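Local coordinates for D-alanyl-D-alanine carboxypeptidase (Penicillin binding protein) family protein (Francisella tularensis subsp. tularensis, PDB 6OSU) that probably removes the terminal D-alanine from peptidoglycan precursor peptides as a serine-type carboxypeptidase of the penicillin-binding protein family, at residues E77-N82 / Y188-A193; W85-P90 / A133-G138; K327-L332 / T371-L376. All coordinates share one frame; numbering follows the deposited sequence.

Overall arrangement
From the N terminus, the chain first builds the carboxypeptidase part and then a separate C-terminal beta-rich part. Contact 1 closes the long loop, about half of it helix, between residues 77-82 and 188-193, joining the C-terminal ends of helices 66-79 and 176-189. Contact 2 lies wholly within that loop: it brings strand 88-90 against the end of helix 126-137, and it touches contact 1 directly through Trp85, which packs on Ile78 and Ala193. Contact 3 opens only after both are closed. It lies on the opposite side of the chain's centre, about 34 Å from contact 1 between centres, and ties strand 328-334 to the turn before strand 376-382.

Contact 1. Residues E77-N82 / Y188-A193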
loop_
_atom_site.group_PDB
_atom_site.type_symbol
_atom_site.label_atom_id
_atom_site.label_comp_id
_atom_site.label_asym_id
_atom_site.label_seq_id
_atom_site.Cartn_x
_atom_site.Cartn_y
_atom_site.Cartn_z
ATOM N N GLU A 77 14.746 -6.579 -9.230
ATOM C CA GLU A 77 15.753 -7.338 -9.965
ATOM C C GLU A 77 15.117 -8.387 -10.869
ATOM O O GLU A 77 15.649 -8.680 -11.946
ATOM C CB GLU A 77 16.738 -7.981 -8.991
ATOM C CG GLU A 77 17.642 -6.970 -8.307
ATOM C CD GLU A 77 18.401 -6.113 -9.302
ATOM O OE1 GLU A 77 19.200 -6.670 -10.087
ATOM O OE2 GLU A 77 18.192 -4.881 -9.311
ATOM N N ILE A 78 13.986 -8.962 -10.455
ATOM C CA ILE A 78 13.270 -9.891 -11.323
ATOM C C ILE A 78 12.726 -9.156 -12.541
ATOM O O ILE A 78 12.917 -9.588 -13.684
ATOM C CB ILE A 78 12.148 -10.606 -10.550
ATOM C CG1 ILE A 78 12.727 -11.457 -9.419
ATOM C CG2 ILE A 78 11.318 -11.463 -11.493
ATOM C CD1 ILE A 78 11.676 -12.048 -8.514
ATOM N N LYS A 79 12.050 -8.026 -12.315
ATOM C CA LYS A 79 11.521 -7.240 -13.424
ATOM C C LYS A 79 12.627 -6.791 -14.372
ATOM O O LYS A 79 12.402 -6.689 -15.584
ATOM C CB LYS A 79 10.753 -6.028 -12.888
ATOM C CG LYS A 79 10.355 -5.022 -13.956
ATOM C CD LYS A 79 9.426 -3.945 -13.419
ATOM C CE LYS A 79 7.997 -4.161 -13.895
ATOM N NZ LYS A 79 7.121 -2.989 -13.611
ATOM N N ALA A 80 13.827 -6.540 -13.850
ATOM C CA ALA A 80 14.939 -6.070 -14.665
ATOM C C ALA A 80 15.705 -7.195 -15.351
ATOM O O ALA A 80 16.639 -6.908 -16.106
ATOM C CB ALA A 80 15.903 -5.245 -13.809
ATOM N N GLY A 81 15.352 -8.455 -15.108
ATOM C CA GLY A 81 16.011 -9.560 -15.771
ATOM C C GLY A 81 17.288 -10.050 -15.122
ATOM O O GLY A 81 17.887 -11.005 -15.627
ATOM N N ASN A 82 17.734 -9.425 -14.029
ATOM C CA ASN A 82 18.904 -9.905 -13.301
ATOM C C ASN A 82 18.578 -11.068 -12.380
ATOM O O ASN A 82 19.495 -11.673 -11.814
ATOM C CB ASN A 82 19.524 -8.768 -12.486
ATOM C CG ASN A 82 20.131 -7.692 -13.358
ATOM O OD1 ASN A 82 20.772 -7.982 -14.370
ATOM N ND2 ASN A 82 19.928 -6.437 -12.975
ATOM N N TYR A 188 2.301 -0.641 -7.471
ATOM C CA TYR A 188 2.283 -0.118 -8.828
ATOM C C TYR A 188 3.326 -0.800 -9.706
ATOM O O TYR A 188 3.017 -1.242 -10.817
ATOM C CB TYR A 188 2.503 1.397 -8.790
ATOM C CG TYR A 188 2.618 2.031 -10.149
ATOM C CD1 TYR A 188 1.490 2.268 -10.924
ATOM C CD2 TYR A 188 3.856 2.399 -10.660
ATOM C CE1 TYR A 188 1.593 2.850 -12.174
ATOM C CE2 TYR A 188 3.969 2.982 -11.906
ATOM C CZ TYR A 188 2.835 3.203 -12.660
ATOM O OH TYR A 188 2.948 3.782 -13.901
ATOM N N ASN A 189 4.561 -0.907 -9.217
ATOM C CA ASN A 189 5.646 -1.399 -10.056
ATOM C C ASN A 189 5.691 -2.919 -10.125
ATOM O O ASN A 189 6.148 -3.469 -11.132
ATOM C CB ASN A 189 6.984 -0.856 -9.550
ATOM C CG ASN A 189 7.130 0.639 -9.781
ATOM O OD1 ASN A 189 7.058 1.433 -8.841
ATOM N ND2 ASN A 189 7.333 1.028 -11.033
ATOM N N PHE A 190 5.227 -3.618 -9.090
ATOM C CA PHE A 190 5.388 -5.069 -8.991
ATOM C C PHE A 190 4.074 -5.734 -8.601
ATOM O O PHE A 190 3.949 -6.297 -7.509
ATOM C CB PHE A 190 6.494 -5.407 -7.991
ATOM C CG PHE A 190 7.731 -4.570 -8.162
ATOM C CD1 PHE A 190 8.438 -4.594 -9.353
ATOM C CD2 PHE A 190 8.186 -3.762 -7.134
ATOM C CE1 PHE A 190 9.573 -3.825 -9.518
ATOM C CE2 PHE A 190 9.324 -2.994 -7.290
ATOM C CZ PHE A 190 10.019 -3.025 -8.485
ATOM N N PRO A 191 3.075 -5.707 -9.488
ATOM C CA PRO A 191 1.783 -6.321 -9.139
ATOM C C PRO A 191 1.841 -7.833 -8.976
ATOM O O PRO A 191 1.097 -8.376 -8.148
ATOM C CB PRO A 191 0.874 -5.911 -10.306
ATOM C CG PRO A 191 1.802 -5.657 -11.433
ATOM C CD PRO A 191 3.052 -5.097 -10.828
ATOM N N GLU A 192 2.695 -8.535 -9.726
ATOM C CA GLU A 192 2.782 -9.984 -9.571
ATOM C C GLU A 192 3.429 -10.358 -8.243
ATOM O O GLU A 192 2.902 -11.194 -7.497
ATOM C CB GLU A 192 3.558 -10.601 -10.732
ATOM C CG GLU A 192 4.069 -12.002 -10.422
ATOM C CD GLU A 192 3.696 -13.023 -11.479
ATOM O OE1 GLU A 192 3.684 -12.668 -12.678
ATOM O OE2 GLU A 192 3.414 -14.184 -11.108
ATOM N N ALA A 193 4.579 -9.755 -7.932
ATOM C CA ALA A 193 5.231 -10.032 -6.657
ATOM C C ALA A 193 4.345 -9.651 -5.483
ATOM O O ALA A 193 4.393 -10.301 -4.433
ATOM C CB ALA A 193 6.564 -9.290 -6.570
#
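Lys79 lays its aliphatic chain past the rim of the Phe190 ring, CD standing 3.9 Å from Phe190 CE1 and close to the plane of the ring. The lysine leaves its helix with CG anti to the backbone N (chi1 171°) and then bends at chi3 (-106°), which carries the ammonium group beyond the phenyl edge to the backbone of Asn189, the residue before Phe190. There Lys79 NZ gives a 2.7 Å hydrogen bond to Asn189 O. The nitrogen lies in the carbonyl plane, on a lone pair, with a C=O...N angle of 143°.

The Phe190 ring is held from other directions as well. Asn189 CB sits over the centre of one face, 3.7 Å above the ring plane. Tyr72 meets the ring edge-to-face, and Ala75 and Ser76 of helix 66-79 also touch it, so the phenylalanine is buried against the same helix that supplies Lys79.

Both helices stop here. Helix 66-79 ends in a Schellman motif: Gly81, with positive phi, bonds Ile78 O through its N at 3.0 Å, and Asn82 N makes a weak bond to Glu77 O. Asn82 ND2 reaches back to Glu77 OE1, also at 3.0 Å, on the syn side and somewhat out of the carboxylate plane. Helix 176-189 gives way at Phe190. The contact thus joins two helix ends in the carboxypeptidase part, away from the predicted catalytic residues.

Asn189 O lies at the C-terminal end of its helix, where the carbonyls would carry partial negative charge, so the lysine is probably favoured electrostatically, while Lys79 CD lies at the phenyl edge.

Contact 2. Residues W85-P90 / A133-G138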
loop_
_atom_site.group_PDB
_atom_site.type_symbol
_atom_site.label_atom_id
_atom_site.label_comp_id
_atom_site.label_asym_id
_atom_site.label_seq_id
_atom_site.Cartn_x
_atom_site.Cartn_y
_atom_site.Cartn_z
ATOM N N TRP A 85 12.054 -15.741 -10.778
ATOM C CA TRP A 85 11.423 -16.522 -9.720
ATOM C C TRP A 85 12.012 -17.923 -9.624
ATOM O O TRP A 85 12.039 -18.513 -8.535
ATOM C CB TRP A 85 9.916 -16.602 -9.957
ATOM C CG TRP A 85 9.217 -15.285 -9.894
ATOM C CD1 TRP A 85 8.711 -14.576 -10.943
ATOM C CD2 TRP A 85 8.936 -14.518 -8.716
ATOM N NE1 TRP A 85 8.132 -13.413 -10.491
ATOM C CE2 TRP A 85 8.257 -13.354 -9.127
ATOM C CE3 TRP A 85 9.193 -14.703 -7.354
ATOM C CZ2 TRP A 85 7.834 -12.380 -8.230
ATOM C CZ3 TRP A 85 8.771 -13.733 -6.462
ATOM C CH2 TRP A 85 8.100 -12.586 -6.904
ATOM N N ASP A 86 12.497 -18.465 -10.746
ATOM C CA ASP A 86 13.025 -19.822 -10.810
ATOM C C ASP A 86 14.460 -19.939 -10.317
ATOM O O ASP A 86 14.922 -21.063 -10.093
ATOM C CB ASP A 86 12.957 -20.347 -12.249
ATOM C CG ASP A 86 11.540 -20.382 -12.797
ATOM O OD1 ASP A 86 10.591 -20.226 -12.002
ATOM O OD2 ASP A 86 11.379 -20.566 -14.026
ATOM N N THR A 87 15.173 -18.825 -10.155
ATOM C CA THR A 87 16.587 -18.879 -9.794
ATOM C C THR A 87 16.777 -19.583 -8.454
ATOM O O THR A 87 16.029 -19.353 -7.502
ATOM C CB THR A 87 17.172 -17.463 -9.738
ATOM O OG1 THR A 87 17.074 -16.853 -11.032
ATOM C CG2 THR A 87 18.634 -17.488 -9.303
ATOM N N MET A 88 17.785 -20.453 -8.391
ATOM C CA MET A 88 18.083 -21.243 -7.201
ATOM C C MET A 88 19.221 -20.584 -6.427
ATOM O O MET A 88 20.346 -20.494 -6.928
ATOM C CB MET A 88 18.455 -22.674 -7.588
ATOM C CG MET A 88 17.436 -23.364 -8.485
ATOM S SD MET A 88 15.868 -23.699 -7.658
ATOM C CE MET A 88 16.399 -24.811 -6.359
ATOM N N ILE A 89 18.937 -20.148 -5.209
ATOM C CA ILE A 89 19.896 -19.414 -4.385
ATOM C C ILE A 89 20.526 -20.375 -3.388
ATOM O O ILE A 89 19.797 -21.123 -2.721
ATOM C CB ILE A 89 19.230 -18.236 -3.654
ATOM C CG1 ILE A 89 18.865 -17.144 -4.650
ATOM C CG2 ILE A 89 20.144 -17.687 -2.571
ATOM C CD1 ILE A 89 17.411 -16.839 -4.650
ATOM N N PRO A 90 21.849 -20.384 -3.245
ATOM C CA PRO A 90 22.467 -21.182 -2.184
ATOM C C PRO A 90 22.208 -20.564 -0.820
ATOM O O PRO A 90 22.167 -19.341 -0.666
ATOM C CB PRO A 90 23.956 -21.153 -2.542
ATOM C CG PRO A 90 24.124 -19.861 -3.290
ATOM C CD PRO A 90 22.845 -19.659 -4.056
ATOM N N ALA A 133 19.391 -11.448 0.400
ATOM C CA ALA A 133 20.243 -10.268 0.489
ATOM C C ALA A 133 21.686 -10.600 0.129
ATOM O O ALA A 133 22.328 -9.868 -0.633
ATOM C CB ALA A 133 20.160 -9.667 1.892
ATOM N N GLU A 134 22.214 -11.700 0.673
ATOM C CA GLU A 134 23.581 -12.101 0.355
ATOM C C GLU A 134 23.771 -12.335 -1.139
ATOM O O GLU A 134 24.848 -12.059 -1.679
ATOM C CB GLU A 134 23.958 -13.364 1.130
ATOM C CG GLU A 134 24.104 -13.172 2.634
ATOM C CD GLU A 134 24.567 -14.438 3.338
ATOM O OE1 GLU A 134 24.067 -15.534 2.999
ATOM O OE2 GLU A 134 25.443 -14.336 4.224
ATOM N N TYR A 135 22.740 -12.832 -1.825
ATOM C CA TYR A 135 22.876 -13.161 -3.239
ATOM C C TYR A 135 22.852 -11.910 -4.112
ATOM O O TYR A 135 23.664 -11.770 -5.034
ATOM C CB TYR A 135 21.768 -14.127 -3.658
ATOM C CG TYR A 135 21.912 -14.636 -5.070
ATOM C CD1 TYR A 135 22.651 -15.779 -5.342
ATOM C CD2 TYR A 135 21.315 -13.972 -6.135
ATOM C CE1 TYR A 135 22.789 -16.248 -6.634
ATOM C CE2 TYR A 135 21.448 -14.434 -7.431
ATOM C CZ TYR A 135 22.186 -15.573 -7.674
ATOM O OH TYR A 135 22.320 -16.036 -8.965
ATOM N N ILE A 136 21.924 -10.994 -3.833
ATOM C CA ILE A 136 21.777 -9.802 -4.662
ATOM C C ILE A 136 22.890 -8.800 -4.379
ATOM O O ILE A 136 23.390 -8.134 -5.293
ATOM C CB ILE A 136 20.385 -9.183 -4.440
ATOM C CG1 ILE A 136 19.290 -10.159 -4.869
ATOM C CG2 ILE A 136 20.253 -7.859 -5.175
ATOM C CD1 ILE A 136 17.899 -9.737 -4.441
ATOM N N GLY A 137 23.302 -8.677 -3.118
ATOM C CA GLY A 137 24.225 -7.627 -2.738
ATOM C C GLY A 137 25.635 -8.079 -2.419
ATOM O O GLY A 137 26.525 -7.243 -2.242
ATOM N N GLY A 138 25.861 -9.387 -2.346
ATOM C CA GLY A 138 27.159 -9.897 -1.944
ATOM C C GLY A 138 27.238 -10.107 -0.446
ATOM O O GLY A 138 27.213 -11.244 0.036
HETATM O O HOH W 1 22.621 -17.630 2.074
#
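Tyr135 lies under Ile89 in a CH-pi contact that packs the end of helix 126-137 against strand 88-90, one half of the two-stranded antiparallel sheet of 88-90 and 110-112 in the carboxypeptidase part. Ile89 CG1 stands over one face of the phenol ring, 4.2 Å from its centroid and 18° off the ring normal, somewhat toward the rim on the side of Tyr135 CG. The other branch of the isoleucine, CG2, reaches back to Tyr135 CB at 4.1 Å, so the two branches of Ile89 meet both the ring and its root.

With CG anti to the backbone N (chi1 -174°), the tyrosine side chain projects off the last turn of the helix toward the 87-90 segment. Its hydroxyl end comes to Thr87, whose methyl CG2 is 4.0 Å from Tyr135 OH. Nearer the root of the ring, Pro90 CD approaches Tyr135 CD1 at 4.1 Å, the two side chains crossing at about a right angle. Leu83 also touches the tyrosine, from outside these segments.

In the backbone, Thr87 pairs with Val113 and Ile89 with Val111, the latter within the small sheet, and the Ile89 side chain packs on Val113 and Leu116 of helix 113-123. Thr87 OG1 is engaged by Ser84 N, leaving the methyl branch to meet the tyrosine.

A water adds a polar link beside this apolar patch. Glu134 OE1 hydrogen-bonds Ser92 OG, and OE2 hydrogen-bonds Asn94 ND2. The water donates to Glu134 OE1 at 2.7 Å and, over a longer 3.3 Å, to Pro90 O.

Contact 3. Residues K327-L332 / T371-L376; sequences KYENVL and TYVPYL
Lys327 O accepts a hydrogen bond from a water at 2.8 Å, and the same water accepts one from Thr371 N at 3.0 Å, bridging the two backbones where they come near each other. The Thr371 side chain is held as well: OG1 hydrogen-bonds Ile28 O, near the N terminus of the modelled chain.

Further along, the contact turns apolar. Val331 and Val373 reach toward each other tip to tip, with Val331 CG2 and Val373 CG2 3.8 Å apart. A chi1 of 180° in Val331 and 170° in Val373 turns these two methyls to each other, and Val368 packs against both side chains.

Helix 310-327 ends here and the chain passes straight into strand 328-334, within the region of the penicillin-binding protein 5 C-terminal domain family. That strand runs antiparallel to strand 364-369, and the chain later makes a short 3-10 turn at 373-375 before strand 376-382. Val373 is the first residue of that turn; its side chain touches Val331 and Val368 of the strand pair. Tyr375 N bonds Tyr372 O at 2.9 Å within the turn.

Glu329 points its CB toward the turn and extends beyond CG, crossing the valine at about a right angle. Glu329 OE1 rests 3.2 Å from Val373 CG2, a close van der Waals approach of a carboxylate oxygen to a methyl, and 3.9 Å from Val373 CB. Lys370 also touches the glutamate side chain, while Lys370 NZ donates to Tyr328 O.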
loop_
_atom_site.group_PDB
_atom_site.type_symbol
_atom_site.label_atom_id
_atom_site.label_comp_id
_atom_site.label_asym_id
_atom_site.label_seq_id
_atom_site.Cartn_x
_atom_site.Cartn_y
_atom_site.Cartn_z
ATOM N N LYS A 327 -16.355 5.917 3.506
ATOM C CA LYS A 327 -16.678 7.335 3.568
ATOM C C LYS A 327 -16.034 8.166 2.470
ATOM O O LYS A 327 -16.320 9.364 2.381
ATOM C CB LYS A 327 -16.287 7.907 4.939
ATOM C CG LYS A 327 -16.927 7.159 6.094
ATOM C CD LYS A 327 -17.245 8.068 7.260
ATOM C CE LYS A 327 -18.390 7.495 8.080
ATOM N NZ LYS A 327 -19.639 7.392 7.271
ATOM N N TYR A 328 -15.198 7.575 1.619
ATOM C CA TYR A 328 -14.448 8.330 0.626
ATOM C C TYR A 328 -14.702 7.767 -0.767
ATOM O O TYR A 328 -15.383 6.754 -0.948
ATOM C CB TYR A 328 -12.952 8.340 0.958
ATOM C CG TYR A 328 -12.615 9.292 2.078
ATOM C CD1 TYR A 328 -12.255 10.605 1.809
ATOM C CD2 TYR A 328 -12.678 8.887 3.405
ATOM C CE1 TYR A 328 -11.952 11.489 2.828
ATOM C CE2 TYR A 328 -12.379 9.764 4.433
ATOM C CZ TYR A 328 -12.016 11.064 4.136
ATOM O OH TYR A 328 -11.718 11.943 5.151
ATOM N N GLU A 329 -14.123 8.440 -1.757
ATOM C CA GLU A 329 -14.482 8.247 -3.153
ATOM C C GLU A 329 -13.448 8.951 -4.016
ATOM O O GLU A 329 -12.967 10.029 -3.651
ATOM C CB GLU A 329 -15.882 8.815 -3.419
ATOM C CG GLU A 329 -16.599 8.252 -4.619
ATOM C CD GLU A 329 -18.086 8.555 -4.576
ATOM O OE1 GLU A 329 -18.458 9.739 -4.697
ATOM O OE2 GLU A 329 -18.883 7.607 -4.395
ATOM N N ASN A 330 -13.101 8.339 -5.145
ATOM C CA ASN A 330 -12.208 8.950 -6.122
ATOM C C ASN A 330 -13.053 9.612 -7.202
ATOM O O ASN A 330 -13.912 8.962 -7.809
ATOM C CB ASN A 330 -11.256 7.919 -6.731
ATOM C CG ASN A 330 -10.065 7.626 -5.836
ATOM O OD1 ASN A 330 -9.978 8.128 -4.715
ATOM N ND2 ASN A 330 -9.145 6.807 -6.325
ATOM N N VAL A 331 -12.818 10.906 -7.426
ATOM C CA VAL A 331 -13.571 11.697 -8.391
ATOM C C VAL A 331 -12.595 12.500 -9.241
ATOM O O VAL A 331 -11.655 13.111 -8.719
ATOM C CB VAL A 331 -14.579 12.641 -7.697
ATOM C CG1 VAL A 331 -15.342 13.451 -8.730
ATOM C CG2 VAL A 331 -15.545 11.850 -6.826
ATOM N N LEU A 332 -12.818 12.498 -10.554
ATOM C CA LEU A 332 -12.084 13.373 -11.466
ATOM C C LEU A 332 -12.776 14.731 -11.450
ATOM O O LEU A 332 -13.745 14.955 -12.176
ATOM C CB LEU A 332 -12.036 12.785 -12.871
ATOM C CG LEU A 332 -11.256 13.612 -13.896
ATOM C CD1 LEU A 332 -9.763 13.563 -13.600
ATOM C CD2 LEU A 332 -11.546 13.149 -15.315
ATOM N N THR A 371 -19.918 12.289 0.839
ATOM C CA THR A 371 -20.941 13.281 1.130
ATOM C C THR A 371 -20.653 14.634 0.492
ATOM O O THR A 371 -21.568 15.459 0.390
ATOM C CB THR A 371 -21.088 13.442 2.643
ATOM O OG1 THR A 371 -19.801 13.688 3.222
ATOM C CG2 THR A 371 -21.674 12.181 3.255
ATOM N N TYR A 372 -19.412 14.887 0.066
ATOM C CA TYR A 372 -19.094 16.158 -0.579
ATOM C C TYR A 372 -19.485 16.175 -2.050
ATOM O O TYR A 372 -19.769 17.248 -2.595
ATOM C CB TYR A 372 -17.596 16.467 -0.483
ATOM C CG TYR A 372 -17.075 16.911 0.869
ATOM C CD1 TYR A 372 -15.780 17.399 0.994
ATOM C CD2 TYR A 372 -17.856 16.831 2.016
ATOM C CE1 TYR A 372 -15.278 17.801 2.208
ATOM C CE2 TYR A 372 -17.359 17.235 3.244
ATOM C CZ TYR A 372 -16.067 17.718 3.329
ATOM O OH TYR A 372 -15.550 18.123 4.535
ATOM N N VAL A 373 -19.512 15.005 -2.699
ATOM C CA VAL A 373 -19.477 14.964 -4.165
ATOM C C VAL A 373 -20.604 15.762 -4.815
ATOM O O VAL A 373 -20.311 16.594 -5.692
ATOM C CB VAL A 373 -19.429 13.506 -4.650
ATOM C CG1 VAL A 373 -19.639 13.448 -6.152
ATOM C CG2 VAL A 373 -18.101 12.877 -4.271
ATOM N N PRO A 374 -21.879 15.583 -4.457
ATOM C CA PRO A 374 -22.934 16.345 -5.142
ATOM C C PRO A 374 -22.903 17.842 -4.871
ATOM O O PRO A 374 -23.699 18.572 -5.470
ATOM C CB PRO A 374 -24.227 15.715 -4.603
ATOM C CG PRO A 374 -23.855 15.164 -3.286
ATOM C CD PRO A 374 -22.449 14.670 -3.445
ATOM N N TYR A 375 -22.013 18.329 -4.009
ATOM C CA TYR A 375 -21.974 19.740 -3.645
ATOM C C TYR A 375 -20.727 20.459 -4.133
ATOM O O TYR A 375 -20.546 21.638 -3.811
ATOM C CB TYR A 375 -22.095 19.891 -2.126
ATOM C CG TYR A 375 -23.454 19.506 -1.607
ATOM C CD1 TYR A 375 -24.409 20.474 -1.328
ATOM C CD2 TYR A 375 -23.793 18.174 -1.418
ATOM C CE1 TYR A 375 -25.659 20.126 -0.863
ATOM C CE2 TYR A 375 -25.039 17.816 -0.957
ATOM C CZ TYR A 375 -25.969 18.795 -0.681
ATOM O OH TYR A 375 -27.213 18.440 -0.218
ATOM N N LEU A 376 -19.867 19.795 -4.897
ATOM C CA LEU A 376 -18.645 20.421 -5.379
ATOM C C LEU A 376 -18.942 21.320 -6.575
ATOM O O LEU A 376 -19.863 21.067 -7.355
ATOM C CB LEU A 376 -17.619 19.351 -5.753
ATOM C CG LEU A 376 -17.313 18.367 -4.622
ATOM C CD1 LEU A 376 -16.512 17.185 -5.125
ATOM C CD2 LEU A 376 -16.581 19.058 -3.481
HETATM O O HOH W 2 -18.648 10.691 3.055
#